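Local coordinates for protein DyP-type peroxidase (Pleurotus ostreatus PC15, PDB 6FSK) that binds heme b as a dye-decolorizing peroxidase and probably oxidises its substrates, Mn(II) apparently among them, at the expense of hydrogen peroxide, at residues H44-A49 with M72-V77; P342-D347 with T412-I417. The protein carries 1 engineered substitution. All blocks are in the same frame, centred on the assembly; numbering follows the deposited sequence.

Contact 1 (H44-A49 with M72-V77)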
loop_
_atom_site.group_PDB
_atom_site.type_symbol
_atom_site.label_atom_id
_atom_site.label_comp_id
_atom_site.label_asym_id
_atom_site.label_seq_id
_atom_site.Cartn_x
_atom_site.Cartn_y
_atom_site.Cartn_z
ATOM N N HIS A 44 23.172 -6.895 9.256
ATOM C CA HIS A 44 22.042 -7.767 9.043
ATOM C C HIS A 44 20.997 -7.259 8.018
ATOM O O HIS A 44 20.159 -8.073 7.584
ATOM C CB HIS A 44 21.279 -7.910 10.345
ATOM C CG HIS A 44 21.937 -8.813 11.330
ATOM N ND1 HIS A 44 22.860 -8.386 12.260
ATOM C CD2 HIS A 44 21.802 -10.140 11.509
ATOM C CE1 HIS A 44 23.293 -9.425 12.963
ATOM N NE2 HIS A 44 22.645 -10.500 12.547
ATOM N N ILE A 45 21.061 -6.003 7.631
ATOM C CA ILE A 45 19.967 -5.397 6.798
ATOM C C ILE A 45 20.031 -5.889 5.368
ATOM O O ILE A 45 21.138 -5.924 4.792
ATOM C CB ILE A 45 20.011 -3.885 6.880
ATOM C CG1 ILE A 45 19.726 -3.455 8.294
ATOM C CG2 ILE A 45 19.006 -3.201 5.923
ATOM C CD1 ILE A 45 19.941 -2.013 8.575
ATOM N N LYS A 46 18.902 -6.349 4.823
ATOM C CA LYS A 46 18.883 -6.819 3.441
ATOM C C LYS A 46 18.886 -5.649 2.458
ATOM O O LYS A 46 18.067 -4.703 2.558
ATOM C CB LYS A 46 17.617 -7.618 3.223
ATOM C CG LYS A 46 17.443 -8.280 1.865
ATOM C CD LYS A 46 18.521 -9.311 1.518
ATOM C CE LYS A 46 18.638 -10.453 2.494
ATOM N NZ LYS A 46 19.746 -11.483 2.168
ATOM N N THR A 47 19.832 -5.665 1.546
ATOM C CA THR A 47 19.861 -4.667 0.458
ATOM C C THR A 47 19.180 -5.149 -0.817
ATOM O O THR A 47 18.906 -6.316 -1.022
ATOM C CB THR A 47 21.325 -4.245 0.132
ATOM O OG1 THR A 47 21.906 -5.326 -0.595
ATOM C CG2 THR A 47 22.032 -3.912 1.363
ATOM N N SER A 48 18.962 -4.190 -1.735
ATOM C CA SER A 48 18.388 -4.512 -3.040
ATOM C C SER A 48 19.298 -5.455 -3.842
ATOM O O SER A 48 18.820 -6.362 -4.483
ATOM C CB SER A 48 18.144 -3.269 -3.857
ATOM O OG SER A 48 17.092 -2.518 -3.262
ATOM N N ALA A 49 20.599 -5.223 -3.711
ATOM C CA ALA A 49 21.558 -6.187 -4.263
ATOM C C ALA A 49 21.422 -7.573 -3.690
ATOM O O ALA A 49 21.562 -8.607 -4.397
ATOM C CB ALA A 49 22.967 -5.653 -4.095
ATOM N N MET A 72 17.425 -17.676 5.544
ATOM C CA MET A 72 17.460 -16.750 6.622
ATOM C C MET A 72 16.343 -15.775 6.320
ATOM O O MET A 72 16.155 -15.392 5.171
ATOM C CB MET A 72 18.776 -15.984 6.601
ATOM C CG MET A 72 19.187 -15.513 7.954
ATOM S SD MET A 72 20.703 -14.527 7.822
ATOM C CE MET A 72 21.945 -15.836 7.742
ATOM N N ALA A 73 15.647 -15.325 7.339
ATOM C CA ALA A 73 14.686 -14.251 7.157
ATOM C C ALA A 73 15.465 -12.962 6.928
ATOM O O ALA A 73 16.600 -12.788 7.403
ATOM C CB ALA A 73 13.830 -14.126 8.386
ATOM N N ALA A 74 14.813 -12.014 6.262
ATOM C CA ALA A 74 15.416 -10.760 5.876
ATOM C C ALA A 74 14.867 -9.628 6.696
ATOM O O ALA A 74 13.685 -9.655 7.085
ATOM C CB ALA A 74 15.141 -10.479 4.438
ATOM N N VAL A 75 15.696 -8.611 6.901
ATOM C CA VAL A 75 15.311 -7.541 7.825
ATOM C C VAL A 75 15.554 -6.187 7.230
ATOM O O VAL A 75 16.585 -5.954 6.525
ATOM C CB VAL A 75 16.093 -7.653 9.164
ATOM C CG1 VAL A 75 17.552 -7.518 8.954
ATOM C CG2 VAL A 75 15.660 -6.615 10.177
ATOM N N ASN A 76 14.640 -5.268 7.473
ATOM C CA ASN A 76 14.785 -3.853 7.089
ATOM C C ASN A 76 14.387 -3.006 8.318
ATOM O O ASN A 76 13.861 -3.514 9.352
ATOM C CB ASN A 76 13.868 -3.445 5.908
ATOM C CG ASN A 76 14.504 -3.603 4.520
ATOM O OD1 ASN A 76 13.984 -3.007 3.572
ATOM N ND2 ASN A 76 15.605 -4.368 4.387
ATOM N N VAL A 77 14.635 -1.699 8.260
ATOM C CA VAL A 77 14.435 -0.787 9.369
ATOM C C VAL A 77 13.968 0.575 8.876
ATOM O O VAL A 77 14.447 1.031 7.808
ATOM C CB VAL A 77 15.693 -0.609 10.290
ATOM C CG1 VAL A 77 16.818 0.152 9.537
ATOM C CG2 VAL A 77 15.328 0.141 11.571
HETATM O O HOH W 1 18.342 -9.320 6.044
#
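Lys46 and Val75 join the loop that leads into helix 48-63 to strand 74-80 of the N-terminal ferredoxin-like half of the DyP fold. Lys46 N donates to Val75 O over 2.9 Å in a nearly straight bond (165°). Val75 O takes a second donor, Asn76 ND2, at 2.8 Å, from above the carbonyl plane. Asn76 ND2 also reaches Lys46 O at 3.1 Å, lying in that carbonyl's plane on a lone pair, so one amide group grips both segments, while Asn76 OD1 is held by the backbone of Asp11. A water adds a further bridge, donating to His44 O and accepting from Val75 N. The packing flanks these bonds. On one side CB and CE of Lys46 each lie 4.0 Å from Ala74 CB: bends at chi2 and chi3 (61° and 59°) fold the chain over the methyl before NZ leaves for its salt bridge with Asp54. On the other, Ile45 CG2 lies beside Asn76 ND2. The apolar packing there is made by Ile45, Val77 and Leu478 of helix 475-481, which touches both; within it Ile45 CD1 meets Val77 CG1 at 3.9 Å.

Contact 2 (P342-D347 with T412-I417)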
loop_
_atom_site.group_PDB
_atom_site.type_symbol
_atom_site.label_atom_id
_atom_site.label_comp_id
_atom_site.label_asym_id
_atom_site.label_seq_id
_atom_site.Cartn_x
_atom_site.Cartn_y
_atom_site.Cartn_z
ATOM N N PRO A 342 -5.507 13.452 -22.932
ATOM C CA PRO A 342 -6.184 14.731 -23.011
ATOM C C PRO A 342 -7.406 14.736 -22.043
ATOM O O PRO A 342 -7.986 13.683 -21.831
ATOM C CB PRO A 342 -6.740 14.737 -24.456
ATOM C CG PRO A 342 -5.902 13.779 -25.202
ATOM C CD PRO A 342 -5.466 12.733 -24.214
ATOM N N PRO A 343 -7.788 15.881 -21.473
ATOM C CA PRO A 343 -7.245 17.206 -21.774
ATOM C C PRO A 343 -6.012 17.576 -20.955
ATOM O O PRO A 343 -5.283 18.492 -21.312
ATOM C CB PRO A 343 -8.365 18.157 -21.379
ATOM C CG PRO A 343 -9.167 17.413 -20.363
ATOM C CD PRO A 343 -9.060 15.940 -20.777
ATOM N N LEU A 344 -5.799 16.942 -19.808
ATOM C CA LEU A 344 -4.769 17.421 -18.901
ATOM C C LEU A 344 -3.336 17.099 -19.367
ATOM O O LEU A 344 -2.460 17.871 -19.081
ATOM C CB LEU A 344 -4.978 16.835 -17.510
ATOM C CG LEU A 344 -6.363 17.134 -16.891
ATOM C CD1 LEU A 344 -6.483 16.387 -15.526
ATOM C CD2 LEU A 344 -6.472 18.618 -16.686
ATOM N N LYS A 345 -3.143 15.932 -19.948
ATOM C CA LYS A 345 -1.806 15.387 -20.285
ATOM C C LYS A 345 -0.855 15.558 -19.090
ATOM O O LYS A 345 0.268 16.151 -19.152
ATOM C CB LYS A 345 -1.264 16.086 -21.539
ATOM C CG LYS A 345 -2.198 15.991 -22.742
ATOM C CD LYS A 345 -1.684 15.001 -23.780
ATOM C CE LYS A 345 -0.501 15.583 -24.555
ATOM N NZ LYS A 345 -0.280 14.962 -25.895
ATOM N N ALA A 346 -1.341 15.137 -17.928
ATOM C CA ALA A 346 -0.635 15.323 -16.695
ATOM C C ALA A 346 0.474 14.328 -16.536
ATOM O O ALA A 346 0.361 13.207 -16.954
ATOM C CB ALA A 346 -1.567 15.194 -15.503
ATOM N N ASP A 347 1.509 14.757 -15.840
ATOM C CA ASP A 347 2.556 13.856 -15.427
ATOM C C ASP A 347 2.199 13.420 -13.998
ATOM O O ASP A 347 2.316 14.211 -13.085
ATOM C CB ASP A 347 3.886 14.618 -15.462
ATOM C CG ASP A 347 5.049 13.791 -15.032
ATOM O OD1 ASP A 347 4.899 12.706 -14.479
ATOM O OD2 ASP A 347 6.223 14.219 -15.306
ATOM N N THR A 412 -12.613 18.370 -15.909
ATOM C CA THR A 412 -13.443 19.535 -16.273
ATOM C C THR A 412 -12.802 20.833 -15.806
ATOM O O THR A 412 -13.204 21.895 -16.306
ATOM C CB THR A 412 -14.874 19.406 -15.766
ATOM O OG1 THR A 412 -14.838 19.295 -14.361
ATOM C CG2 THR A 412 -15.550 18.225 -16.428
ATOM N N SER A 413 -11.719 20.776 -14.999
ATOM C CA SER A 413 -10.923 21.972 -14.667
ATOM C C SER A 413 -10.421 22.635 -15.981
ATOM O O SER A 413 -10.271 23.833 -15.987
ATOM C CB SER A 413 -9.733 21.665 -13.763
ATOM O OG SER A 413 -8.752 20.980 -14.501
ATOM N N ALA A 414 -10.171 21.833 -17.024
ATOM C CA ALA A 414 -9.492 22.296 -18.238
ATOM C C ALA A 414 -10.458 22.800 -19.295
ATOM O O ALA A 414 -10.037 23.467 -20.219
ATOM C CB ALA A 414 -8.629 21.173 -18.800
ATOM N N GLY A 415 -11.753 22.497 -19.172
ATOM C CA GLY A 415 -12.691 22.832 -20.271
ATOM C C GLY A 415 -13.972 22.073 -20.030
ATOM O O GLY A 415 -13.968 21.109 -19.260
ATOM N N PRO A 416 -15.068 22.518 -20.651
ATOM C CA PRO A 416 -16.317 21.800 -20.432
ATOM C C PRO A 416 -16.306 20.503 -21.225
ATOM O O PRO A 416 -15.823 20.439 -22.320
ATOM C CB PRO A 416 -17.371 22.780 -20.992
ATOM C CG PRO A 416 -16.631 23.470 -22.133
ATOM C CD PRO A 416 -15.185 23.595 -21.672
ATOM N N ILE A 417 -16.827 19.439 -20.623
ATOM C CA ILE A 417 -16.943 18.154 -21.212
ATOM C C ILE A 417 -18.412 17.715 -20.988
ATOM O O ILE A 417 -18.772 17.208 -19.905
ATOM C CB ILE A 417 -15.988 17.135 -20.525
ATOM C CG1 ILE A 417 -14.551 17.592 -20.681
ATOM C CG2 ILE A 417 -16.067 15.761 -21.188
ATOM C CD1 ILE A 417 -13.527 16.811 -19.829
#
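Pro343, Leu344 and Ala414 bring together two surface loops of the C-terminal half of the DyP fold, one following helix 337-340 and the other following helix 408-412. The contact is small, burying 164 Å² in all, and neither segment contains regular strand.

Its apolar part converges on one methyl group. Ala414 CB projects toward the other loop and is met by two residues that follow each other in sequence: Pro343 CB lies 4.0 Å from it, and Leu344 CD2 stands at the same distance of 4.0 Å. Pro343 CG is scarcely farther from that methyl, so CB and CG of the pyrrolidine ring do the touching. The peptide bond between Pro342 and Pro343 is cis. Pro343 CG also faces Ile417 CD1 at 4.4 Å, a looser approach. Leu344 has CG anti to its carbonyl carbon (chi1 -57°), and from there the CD2 branch extends to the second loop. Ala410 and Val411 of helix 408-412 also touch the leucine, and Val411 packs against Ile417 as well, so this helix lies behind both sides of the contact.

The polar part belongs to the second loop itself. Gly415 N donates to Thr412 O at 3.3 Å, and Gly415 has positive phi (165°) where the chain leaves helical geometry. Ser413 OG bonds back to Ala410 O, with chi1 (72°) placing the oxygen between the backbone N and the carbonyl carbon. Toward the first loop this hydroxyl makes a van der Waals contact alone, with Leu344 CD2 3.9 Å from Ser413 OG.

Overall arrangement
From the N terminus, contact 1 comes first: residues 44-49 and 72-77 close a short loop containing most of helix 48-63, and tie the loop that leads into that helix to strand 74-80 of the antiparallel sheet. Contact 2 opens much later, joining 342-347 to 412-417 and closing a longer loop that includes strands 354-360 and 379-386 and helices 366-371 and 393-401. The two loops run in series, neither nesting nor crossing. Their centres are 44 Å apart on opposite sides of the chain's centre: contact 1 is buried in the N-terminal half, contact 2 lies at the surface of the heme-binding C-terminal half.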